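Local atomic coordinates of 3-ketosteroid-delta4-5alpha-dehydrogenase (Rhodococcus jostii, PDB entry 4AT2), a protein that catalyses FAD-dependent dehydrogenation of 3-ketosteroids at the delta4-(5alpha) position, probably as a step in bacterial steroid catabolism. Residues 43-49 / 65-71; 320-324 / 336-340; 409-414 / 427-431. One frame throughout, in Å; residues are numbered along the deposited sequence.

Interaction 1 (43-49 / 65-71). With FAD (flavin-adenine dinucleotide), chain D.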
loop_
_atom_site.group_PDB
_atom_site.type_symbol
_atom_site.label_atom_id
_atom_site.label_comp_id
_atom_site.label_asym_id
_atom_site.label_seq_id
_atom_site.Cartn_x
_atom_site.Cartn_y
_atom_site.Cartn_z
ATOM N N ASP A 43 22.615 28.477 11.485
ATOM C CA ASP A 43 23.343 27.582 10.589
ATOM C C ASP A 43 22.450 26.400 10.238
ATOM O O ASP A 43 22.292 26.060 9.072
ATOM C CB ASP A 43 24.607 27.056 11.254
ATOM C CG ASP A 43 25.656 28.122 11.440
ATOM O OD1 ASP A 43 25.724 29.054 10.612
ATOM O OD2 ASP A 43 26.404 28.017 12.425
ATOM N N VAL A 44 21.882 25.788 11.269
ATOM C CA VAL A 44 21.001 24.637 11.109
ATOM C C VAL A 44 19.633 25.006 11.657
ATOM O O VAL A 44 19.501 25.386 12.825
ATOM C CB VAL A 44 21.579 23.379 11.801
ATOM C CG1 VAL A 44 20.581 22.224 11.751
ATOM C CG2 VAL A 44 22.884 22.971 11.127
ATOM N N VAL A 45 18.627 24.928 10.788
ATOM C CA VAL A 45 17.248 25.230 11.162
ATOM C C VAL A 45 16.485 23.914 11.229
ATOM O O VAL A 45 16.397 23.191 10.240
ATOM C CB VAL A 45 16.595 26.218 10.171
ATOM C CG1 VAL A 45 15.105 26.378 10.468
ATOM C CG2 VAL A 45 17.292 27.577 10.257
ATOM N N VAL A 46 15.976 23.601 12.419
ATOM C CA VAL A 46 15.242 22.347 12.649
ATOM C C VAL A 46 13.758 22.660 12.746
ATOM O O VAL A 46 13.321 23.378 13.654
ATOM C CB VAL A 46 15.705 21.648 13.945
ATOM C CG1 VAL A 46 14.921 20.350 14.172
ATOM C CG2 VAL A 46 17.207 21.383 13.896
ATOM N N ALA A 47 12.983 22.104 11.824
ATOM C CA ALA A 47 11.533 22.268 11.863
ATOM C C ALA A 47 10.898 21.121 12.655
ATOM O O ALA A 47 10.893 19.971 12.198
ATOM C CB ALA A 47 10.971 22.332 10.450
ATOM N N GLY A 48 10.378 21.430 13.841
ATOM C CA GLY A 48 9.725 20.414 14.676
ATOM C C GLY A 48 10.556 20.010 15.880
ATOM O O GLY A 48 11.695 19.555 15.735
ATOM N N TYR A 49 9.991 20.176 17.074
ATOM C CA TYR A 49 10.721 19.917 18.313
ATOM C C TYR A 49 10.229 18.638 19.004
ATOM O O TYR A 49 9.828 18.658 20.178
ATOM C CB TYR A 49 10.585 21.122 19.250
ATOM C CG TYR A 49 11.722 21.334 20.229
ATOM C CD1 TYR A 49 12.617 20.301 20.549
ATOM C CD2 TYR A 49 11.878 22.562 20.870
ATOM C CE1 TYR A 49 13.647 20.503 21.452
ATOM C CE2 TYR A 49 12.904 22.770 21.775
ATOM C CZ TYR A 49 13.781 21.738 22.065
ATOM O OH TYR A 49 14.798 21.938 22.969
ATOM N N ALA A 65 27.650 24.178 15.201
ATOM C CA ALA A 65 26.674 24.980 14.442
ATOM C C ALA A 65 25.762 25.791 15.347
ATOM O O ALA A 65 25.462 25.389 16.472
ATOM C CB ALA A 65 25.836 24.083 13.534
ATOM N N ASP A 66 25.322 26.941 14.842
ATOM C CA ASP A 66 24.288 27.747 15.481
ATOM C C ASP A 66 22.948 27.110 15.103
ATOM O O ASP A 66 22.600 27.052 13.927
ATOM C CB ASP A 66 24.416 29.199 14.974
ATOM C CG ASP A 66 23.223 30.089 15.328
ATOM O OD1 ASP A 66 22.556 29.892 16.361
ATOM O OD2 ASP A 66 22.974 31.042 14.551
ATOM N N VAL A 67 22.228 26.601 16.100
ATOM C CA VAL A 67 21.004 25.819 15.848
ATOM C C VAL A 67 19.743 26.532 16.318
ATOM O O VAL A 67 19.675 27.011 17.458
ATOM C CB VAL A 67 21.062 24.441 16.558
ATOM C CG1 VAL A 67 19.843 23.592 16.202
ATOM C CG2 VAL A 67 22.328 23.692 16.177
ATOM N N LEU A 68 18.745 26.587 15.439
ATOM C CA LEU A 68 17.437 27.132 15.784
ATOM C C LEU A 68 16.337 26.122 15.472
ATOM O O LEU A 68 16.193 25.697 14.334
ATOM C CB LEU A 68 17.183 28.451 15.037
ATOM C CG LEU A 68 15.802 29.111 15.159
ATOM C CD1 LEU A 68 15.488 29.455 16.615
ATOM C CD2 LEU A 68 15.723 30.349 14.265
ATOM N N VAL A 69 15.571 25.754 16.500
ATOM C CA VAL A 69 14.436 24.851 16.339
ATOM C C VAL A 69 13.175 25.691 16.196
ATOM O O VAL A 69 12.969 26.626 16.959
ATOM C CB VAL A 69 14.294 23.899 17.551
ATOM C CG1 VAL A 69 13.131 22.927 17.345
ATOM C CG2 VAL A 69 15.572 23.105 17.755
ATOM N N LEU A 70 12.345 25.351 15.211
ATOM C CA LEU A 70 11.076 26.037 14.986
ATOM C C LEU A 70 9.940 25.075 15.328
ATOM O O LEU A 70 9.805 24.016 14.706
ATOM C CB LEU A 70 10.979 26.462 13.522
ATOM C CG LEU A 70 12.150 27.238 12.929
ATOM C CD1 LEU A 70 11.874 27.434 11.453
ATOM C CD2 LEU A 70 12.314 28.591 13.614
ATOM N N GLU A 71 9.134 25.431 16.326
ATOM C CA GLU A 71 8.091 24.527 16.803
ATOM C C GLU A 71 6.726 25.174 16.646
ATOM O O GLU A 71 6.530 26.321 17.058
ATOM C CB GLU A 71 8.351 24.143 18.267
ATOM C CG GLU A 71 7.185 23.490 19.000
ATOM C CD GLU A 71 6.646 22.250 18.309
ATOM O OE1 GLU A 71 7.447 21.467 17.739
ATOM O OE2 GLU A 71 5.406 22.059 18.334
HETATM P PA FAD D . 6.841 14.470 16.933
HETATM O O1A FAD D . 7.482 13.896 18.135
HETATM O O2A FAD D . 5.375 14.567 16.889
HETATM O O5B FAD D . 7.461 15.928 16.696
HETATM C C5B FAD D . 7.074 16.717 15.567
HETATM C C4B FAD D . 6.986 18.189 16.006
HETATM O O4B FAD D . 6.759 18.933 14.790
HETATM C C3B FAD D . 5.754 18.401 16.896
HETATM O O3B FAD D . 6.157 19.083 18.111
HETATM C C2B FAD D . 4.818 19.253 16.032
HETATM O O2B FAD D . 4.056 20.174 16.856
HETATM C C1B FAD D . 5.806 19.990 15.129
HETATM N N9A FAD D . 5.220 20.464 13.855
HETATM C C8A FAD D . 4.257 19.905 13.112
HETATM N N7A FAD D . 4.059 20.673 12.043
HETATM C C5A FAD D . 4.912 21.715 12.106
HETATM C C6A FAD D . 5.152 22.788 11.313
HETATM N N6A FAD D . 4.448 22.933 10.190
HETATM N N1A FAD D . 6.081 23.707 11.625
HETATM C C2A FAD D . 6.836 23.568 12.780
HETATM N N3A FAD D . 6.582 22.466 13.591
HETATM C C4A FAD D . 5.624 21.571 13.232
HETATM N N1 FAD D . 6.533 5.059 18.828
HETATM C C2 FAD D . 7.604 4.379 19.379
HETATM O O2 FAD D . 8.590 4.158 18.689
HETATM N N3 FAD D . 7.559 3.955 20.715
HETATM C C4 FAD D . 6.417 4.179 21.487
HETATM O O4 FAD D . 6.407 3.777 22.654
HETATM C C4X FAD D . 5.331 4.861 20.925
HETATM N N5 FAD D . 4.198 5.076 21.638
HETATM C C5X FAD D . 3.094 5.521 21.007
HETATM C C6 FAD D . 1.857 5.507 21.660
HETATM C C7 FAD D . 0.708 5.982 21.023
HETATM C C7M FAD D . -0.511 5.944 21.730
HETATM C C8 FAD D . 0.790 6.470 19.702
HETATM C C8M FAD D . -0.328 6.970 19.002
HETATM C C9 FAD D . 2.029 6.494 19.058
HETATM C C9A FAD D . 3.177 6.000 19.696
HETATM N N10 FAD D . 4.376 5.987 19.064
HETATM C C10 FAD D . 5.393 5.299 19.601
HETATM C "C1'" FAD D . 4.642 6.772 17.830
HETATM C "C2'" FAD D . 5.533 7.978 18.164
HETATM O "O2'" FAD D . 4.895 8.665 19.242
HETATM C "C3'" FAD D . 5.668 8.919 16.956
HETATM O "O3'" FAD D . 5.690 8.198 15.711
HETATM C "C4'" FAD D . 6.949 9.757 17.095
HETATM O "O4'" FAD D . 6.892 10.458 18.346
HETATM C "C5'" FAD D . 7.063 10.766 15.950
HETATM O "O5'" FAD D . 8.316 11.464 16.082
HETATM P P FAD D . 8.585 12.807 15.231
HETATM O O1P FAD D . 8.472 12.534 13.795
HETATM O O2P FAD D . 9.829 13.441 15.782
HETATM O O3P FAD D . 7.247 13.678 15.559
#

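Interaction 2 (320-324 / 336-340)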
loop_
_atom_site.group_PDB
_atom_site.type_symbol
_atom_site.label_atom_id
_atom_site.label_comp_id
_atom_site.label_asym_id
_atom_site.label_seq_id
_atom_site.Cartn_x
_atom_site.Cartn_y
_atom_site.Cartn_z
ATOM N N ILE A 320 -6.071 -11.792 25.320
ATOM C CA ILE A 320 -5.863 -12.342 23.975
ATOM C C ILE A 320 -5.067 -13.650 24.031
ATOM O O ILE A 320 -5.439 -14.649 23.404
ATOM C CB ILE A 320 -5.156 -11.314 23.047
ATOM C CG1 ILE A 320 -6.038 -10.074 22.840
ATOM C CG2 ILE A 320 -4.815 -11.922 21.691
ATOM C CD1 ILE A 320 -5.324 -8.928 22.156
ATOM N N VAL A 321 -3.972 -13.645 24.794
ATOM C CA VAL A 321 -3.052 -14.782 24.810
ATOM C C VAL A 321 -3.665 -16.060 25.394
ATOM O O VAL A 321 -3.166 -17.157 25.144
ATOM C CB VAL A 321 -1.721 -14.408 25.512
ATOM C CG1 VAL A 321 -1.863 -14.466 27.033
ATOM C CG2 VAL A 321 -0.586 -15.294 25.026
ATOM N N ARG A 322 -4.760 -15.919 26.142
ATOM C CA ARG A 322 -5.402 -17.043 26.805
ATOM C C ARG A 322 -6.627 -17.586 26.067
ATOM O O ARG A 322 -7.287 -18.503 26.545
ATOM C CB ARG A 322 -5.774 -16.655 28.246
ATOM C CG ARG A 322 -4.559 -16.507 29.141
ATOM C CD ARG A 322 -4.920 -15.901 30.494
ATOM N NE ARG A 322 -3.773 -16.005 31.388
ATOM C CZ ARG A 322 -2.751 -15.148 31.426
ATOM N NH1 ARG A 322 -2.728 -14.057 30.656
ATOM N NH2 ARG A 322 -1.744 -15.392 32.259
ATOM N N GLY A 323 -6.923 -17.030 24.897
ATOM C CA GLY A 323 -7.995 -17.569 24.067
ATOM C C GLY A 323 -7.524 -17.829 22.649
ATOM O O GLY A 323 -6.313 -17.890 22.378
ATOM N N ILE A 324 -8.480 -17.980 21.735
ATOM C CA ILE A 324 -8.153 -17.978 20.313
ATOM C C ILE A 324 -8.886 -16.860 19.597
ATOM O O ILE A 324 -10.064 -16.586 19.871
ATOM C CB ILE A 324 -8.426 -19.334 19.630
ATOM C CG1 ILE A 324 -9.895 -19.765 19.781
ATOM C CG2 ILE A 324 -7.507 -20.387 20.230
ATOM C CD1 ILE A 324 -10.284 -20.891 18.837
ATOM N N GLU A 336 -1.833 -16.166 19.014
ATOM C CA GLU A 336 -2.351 -15.176 19.963
ATOM C C GLU A 336 -1.284 -14.627 20.906
ATOM O O GLU A 336 -1.576 -13.737 21.715
ATOM C CB GLU A 336 -3.576 -15.729 20.724
ATOM C CG GLU A 336 -4.807 -15.989 19.844
ATOM C CD GLU A 336 -4.769 -17.318 19.088
ATOM O OE1 GLU A 336 -3.844 -18.137 19.322
ATOM O OE2 GLU A 336 -5.669 -17.559 18.246
ATOM N N ASP A 337 -0.053 -15.142 20.784
ATOM C CA ASP A 337 1.065 -14.663 21.597
ATOM C C ASP A 337 2.031 -13.762 20.836
ATOM O O ASP A 337 3.047 -13.346 21.385
ATOM C CB ASP A 337 1.806 -15.831 22.272
ATOM C CG ASP A 337 2.404 -16.817 21.277
ATOM O OD1 ASP A 337 2.062 -16.762 20.070
ATOM O OD2 ASP A 337 3.233 -17.643 21.716
ATOM N N THR A 338 1.705 -13.420 19.593
ATOM C CA THR A 338 2.536 -12.443 18.900
ATOM C C THR A 338 2.252 -11.034 19.414
ATOM O O THR A 338 1.347 -10.824 20.227
ATOM C CB THR A 338 2.443 -12.529 17.352
ATOM O OG1 THR A 338 3.478 -11.704 16.784
ATOM C CG2 THR A 338 1.092 -12.042 16.844
ATOM N N TYR A 339 3.068 -10.085 18.962
ATOM C CA TYR A 339 2.885 -8.672 19.260
ATOM C C TYR A 339 1.465 -8.228 18.897
ATOM O O TYR A 339 0.974 -8.512 17.804
ATOM C CB TYR A 339 3.929 -7.893 18.449
ATOM C CG TYR A 339 3.795 -6.384 18.411
ATOM C CD1 TYR A 339 3.636 -5.646 19.577
ATOM C CD2 TYR A 339 3.873 -5.699 17.195
ATOM C CE1 TYR A 339 3.530 -4.258 19.536
ATOM C CE2 TYR A 339 3.783 -4.316 17.142
ATOM C CZ TYR A 339 3.609 -3.610 18.321
ATOM O OH TYR A 339 3.517 -2.233 18.278
ATOM N N SER A 340 0.804 -7.531 19.812
ATOM C CA SER A 340 -0.585 -7.153 19.547
ATOM C C SER A 340 -0.735 -6.158 18.379
ATOM O O SER A 340 -1.794 -6.089 17.765
ATOM C CB SER A 340 -1.302 -6.730 20.832
ATOM O OG SER A 340 -1.595 -7.889 21.619
#

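Interaction 3 (409-414 / 427-431)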
loop_
_atom_site.group_PDB
_atom_site.type_symbol
_atom_site.label_atom_id
_atom_site.label_comp_id
_atom_site.label_asym_id
_atom_site.label_seq_id
_atom_site.Cartn_x
_atom_site.Cartn_y
_atom_site.Cartn_z
ATOM N N TYR A 409 -8.481 -27.301 17.064
ATOM C CA TYR A 409 -7.561 -26.635 17.978
ATOM C C TYR A 409 -7.381 -27.472 19.232
ATOM O O TYR A 409 -6.255 -27.700 19.687
ATOM C CB TYR A 409 -8.076 -25.243 18.355
ATOM C CG TYR A 409 -7.171 -24.525 19.333
ATOM C CD1 TYR A 409 -6.040 -23.845 18.885
ATOM C CD2 TYR A 409 -7.442 -24.534 20.704
ATOM C CE1 TYR A 409 -5.202 -23.192 19.778
ATOM C CE2 TYR A 409 -6.614 -23.877 21.603
ATOM C CZ TYR A 409 -5.498 -23.208 21.127
ATOM O OH TYR A 409 -4.665 -22.558 22.001
ATOM N N ASN A 410 -8.500 -27.933 19.786
ATOM C CA ASN A 410 -8.454 -28.699 21.023
ATOM C C ASN A 410 -7.778 -30.048 20.882
ATOM O O ASN A 410 -7.116 -30.498 21.819
ATOM C CB ASN A 410 -9.855 -28.896 21.598
ATOM C CG ASN A 410 -10.364 -27.667 22.316
ATOM O OD1 ASN A 410 -9.678 -26.646 22.394
ATOM N ND2 ASN A 410 -11.575 -27.771 22.877
ATOM N N LYS A 411 -7.955 -30.703 19.736
ATOM C CA LYS A 411 -7.314 -32.011 19.529
ATOM C C LYS A 411 -5.794 -31.871 19.656
ATOM O O LYS A 411 -5.126 -32.650 20.350
ATOM C CB LYS A 411 -7.696 -32.578 18.154
ATOM C CG LYS A 411 -7.011 -33.895 17.818
ATOM C CD LYS A 411 -7.520 -34.460 16.499
ATOM C CE LYS A 411 -6.817 -33.818 15.317
ATOM N NZ LYS A 411 -7.664 -32.809 14.618
ATOM N N HIS A 412 -5.251 -30.848 19.012
ATOM C CA HIS A 412 -3.810 -30.612 19.072
ATOM C C HIS A 412 -3.399 -29.967 20.365
ATOM O O HIS A 412 -2.330 -30.261 20.895
ATOM C CB HIS A 412 -3.355 -29.805 17.867
ATOM C CG HIS A 412 -3.542 -30.534 16.563
ATOM N ND1 HIS A 412 -2.704 -31.510 16.151
ATOM C CD2 HIS A 412 -4.535 -30.431 15.595
ATOM C CE1 HIS A 412 -3.125 -31.992 14.960
ATOM N NE2 HIS A 412 -4.248 -31.337 14.619
ATOM N N ALA A 413 -4.253 -29.111 20.916
ATOM C CA ALA A 413 -3.897 -28.395 22.158
ATOM C C ALA A 413 -3.780 -29.332 23.363
ATOM O O ALA A 413 -3.069 -29.019 24.321
ATOM C CB ALA A 413 -4.903 -27.292 22.450
ATOM N N ALA A 414 -4.474 -30.463 23.316
ATOM C CA ALA A 414 -4.374 -31.479 24.377
ATOM C C ALA A 414 -2.960 -32.079 24.414
ATOM O O ALA A 414 -2.555 -32.694 25.416
ATOM C CB ALA A 414 -5.433 -32.565 24.191
ATOM N N TRP A 427 1.233 -21.353 26.054
ATOM C CA TRP A 427 -0.097 -20.739 25.947
ATOM C C TRP A 427 -1.124 -21.652 25.317
ATOM O O TRP A 427 -2.261 -21.236 25.068
ATOM C CB TRP A 427 -0.017 -19.459 25.118
ATOM C CG TRP A 427 0.846 -18.404 25.754
ATOM C CD1 TRP A 427 2.032 -17.871 25.264
ATOM C CD2 TRP A 427 0.621 -17.737 27.036
ATOM N NE1 TRP A 427 2.538 -16.931 26.127
ATOM C CE2 TRP A 427 1.735 -16.808 27.215
ATOM C CE3 TRP A 427 -0.369 -17.808 28.020
ATOM C CZ2 TRP A 427 1.841 -15.996 28.339
ATOM C CZ3 TRP A 427 -0.250 -16.983 29.145
ATOM C CH2 TRP A 427 0.829 -16.106 29.296
ATOM N N VAL A 428 -0.734 -22.884 25.016
ATOM C CA VAL A 428 -1.620 -23.796 24.296
ATOM C C VAL A 428 -2.257 -24.809 25.245
ATOM O O VAL A 428 -1.561 -25.596 25.888
ATOM C CB VAL A 428 -0.846 -24.537 23.175
ATOM C CG1 VAL A 428 -1.713 -25.614 22.538
ATOM C CG2 VAL A 428 -0.376 -23.557 22.105
ATOM N N LYS A 429 -3.586 -24.796 25.325
ATOM C CA LYS A 429 -4.321 -25.830 26.045
ATOM C C LYS A 429 -5.752 -25.799 25.530
ATOM O O LYS A 429 -6.165 -24.783 24.957
ATOM C CB LYS A 429 -4.262 -25.621 27.563
ATOM C CG LYS A 429 -4.923 -24.348 28.053
ATOM C CD LYS A 429 -4.889 -24.333 29.576
ATOM C CE LYS A 429 -5.536 -23.087 30.145
ATOM N NZ LYS A 429 -5.492 -23.217 31.630
ATOM N N PRO A 430 -6.496 -26.904 25.686
ATOM C CA PRO A 430 -7.846 -26.901 25.130
ATOM C C PRO A 430 -8.731 -25.798 25.690
ATOM O O PRO A 430 -8.607 -25.414 26.862
ATOM C CB PRO A 430 -8.393 -28.276 25.533
ATOM C CG PRO A 430 -7.168 -29.138 25.624
ATOM C CD PRO A 430 -6.121 -28.233 26.214
ATOM N N ILE A 431 -9.594 -25.279 24.828
ATOM C CA ILE A 431 -10.636 -24.360 25.264
ATOM C C ILE A 431 -11.738 -25.166 25.933
ATOM O O ILE A 431 -12.290 -26.104 25.334
ATOM C CB ILE A 431 -11.210 -23.559 24.086
ATOM C CG1 ILE A 431 -10.099 -22.776 23.395
ATOM C CG2 ILE A 431 -12.307 -22.612 24.566
ATOM C CD1 ILE A 431 -10.532 -22.193 22.079
HETATM O O HOH W 1 -5.252 -22.048 24.510
#

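Interaction 1 (43-49 / 65-71)
V46 and V69 lie side by side on neighbouring parallel strands, their CA atoms 4.5 Å apart, the closest pair in the register. Strands 45-47 and 67-70 run the same way at 20° to each other. V46 N donates to L68 O at 2.8 Å, and V46 O accepts from L70 N at 2.7 Å; L68 N to V44 O and G48 N to L70 O continue the alternation in both directions. The side chains pack closely on both faces. With V45 CG1 trans to its own amide nitrogen (chi1 172°), this methyl meets L70 CD1 at 3.5 Å, on the face that V250 of strand 246-252 covers. On the face of V44, V46, V67 and V69, helix 51-62 packs on V67 and V69, and V69 CG1 approaches Y49 CG to 3.6 Å.

The end at A65 and D66 is partly exposed and more polar. D66 O takes two donors, D43 N and V44 N, from opposite faces of its plane, the first through a bent bond of 134°. In return D66 N reaches D43 OD2 at 2.9 Å on the anti side of the carboxylate. The two acids stand close, but D43 pairs with R253 and D66 with R218, which probably offsets their mutual repulsion.

At the C-terminal ends of the strands, the E71 carboxylate accepts from both adenosine ribose hydroxyls of FAD: O3B lies 2.7 Å from E71 OE1 and O2B 2.7 Å from E71 OE2. E71 OE1 also takes the amide of Y49, and G48, without a side chain, lets ribose O4B lie against its CA. This is the beta-alpha-beta unit of a Rossmann-type dinucleotide site, and the two-pronged acidic grip is consistent with recognition of the ribose diol, as in other Rossmann-type FAD sites.

Interaction 2 (320-324 / 336-340)
E336 reaches toward the turn at 320-323 and provides most of the contact from its segment. Its CB lies 3.4 Å from I320 O and its CG 3.5 Å from G323 O, so the methylenes rest against two carbonyl oxygens of the type I turn that G323 N closes onto I320 O. A bend at chi2 (82°) carries the carboxylate along I324, the two side chains side by side and pointing the same way, with E336 OE2 at 3.3 Å from I324 CA. That oxygen accepts from L325 N, in strand 324-326, while OE1 makes salt bridges with R332 and K423. The E336 carbonyl faces the turn as well: its O stands 3.6 Å from V321 CA in a CA-H...O contact of 137° at the hydrogen, and V321 CG2 lies beside the same oxygen.

D337 follows with an apolar touch, its CB at 3.7 Å from V321 CG2, while the carboxylate leads off to a salt bridge with K424. Further on, Y339 takes no part in the contact with 320-324 but touches the bound 4-androstene-3,17-dione; it occupies the N-cap position of helix 340-350, and its hydroxyl bonds S488, another residue of the steroid pocket. S340 comes back toward I320, though this touch is loose and doubtful, because the isoleucine has two conformers. The side chain of S340 is about 7 Å from the bound 4-androstene-3,17-dione (ASD).

No hydrogen bond crosses between 320-324 and 336-340. The two meet through methyl and methylene groups and carbonyl oxygens, while the charges of E336 and D337 are answered by basic residues beyond the contact. For E336, which is buried, two cationic partners and a backbone amide imply a carboxylate that probably stays ionised.

Interaction 3 (409-414 / 427-431)
N410 and I431 are joined by a pair of hydrogen bonds in which one side-chain amide serves both polar backbone atoms of one residue. I431 N donates to N410 OD1 at 2.8 Å, with an N-H...O angle of 155°, but comes from above the carbonyl plane, 36° out of it. The return bond, N410 ND2 to I431 O at 3.1 Å, arrives in the plane of the I431 carbonyl on a lone pair. Gripped at its oxygen and its nitrogen, the amide has its flip state fixed.

A water forms the second polar centre. It lies in the plane of the Y409 ring, 2.6 Å from Y409 OH, and is within hydrogen-bonding distance of the carbonyls of W427 and K429, the latter with K429 O at 2.9 Å from the water oxygen. The same hydroxyl bonds K423. K429 O also meets the ring edge, at 3.5 Å from Y409 CE2. The ring gets there because Y409 CG stands opposite the backbone nitrogen (chi1 178°).

These bonds tie residues 409-413 of helix 401-413 to the extended chain that returns past it before strand 435-439, an inner strand of the antiparallel sheet of which strand 324-326 is one edge strand within this chain. Y409 packs on I324 of that edge strand.

Farther from the polar pair, A413 CB fits against the returning backbone, and V428 CG1 lies 3.6 Å from A413 CB. P430 lies against A413 and A414, its CG at 4.1 Å from A414 CB, while its CB sits beside the N410 amide. On the outward side of the same turn, K411 NZ and H412 NE2 both bond the carbonyl of A399 of the second subunit.

Overall arrangement
Interaction 1 stands apart: its centre is 44 Å from that of interaction 2 and 57 Å from that of interaction 3, across the chain's centre from both. It is buried and built on regular parallel-strand hydrogen bonding that ends at the cofactor. Interactions 2 and 3, with centres 14 Å apart, share one region and abut: V321 CG2 touches W427 CD2 at 3.4 Å, and D337 CB packs on the same indole. Interaction 2 is buried, near the steroid, and lacks direct hydrogen bonds; interaction 3, only partly buried, relies on a side-chain amide and a water, beside the subunit interface.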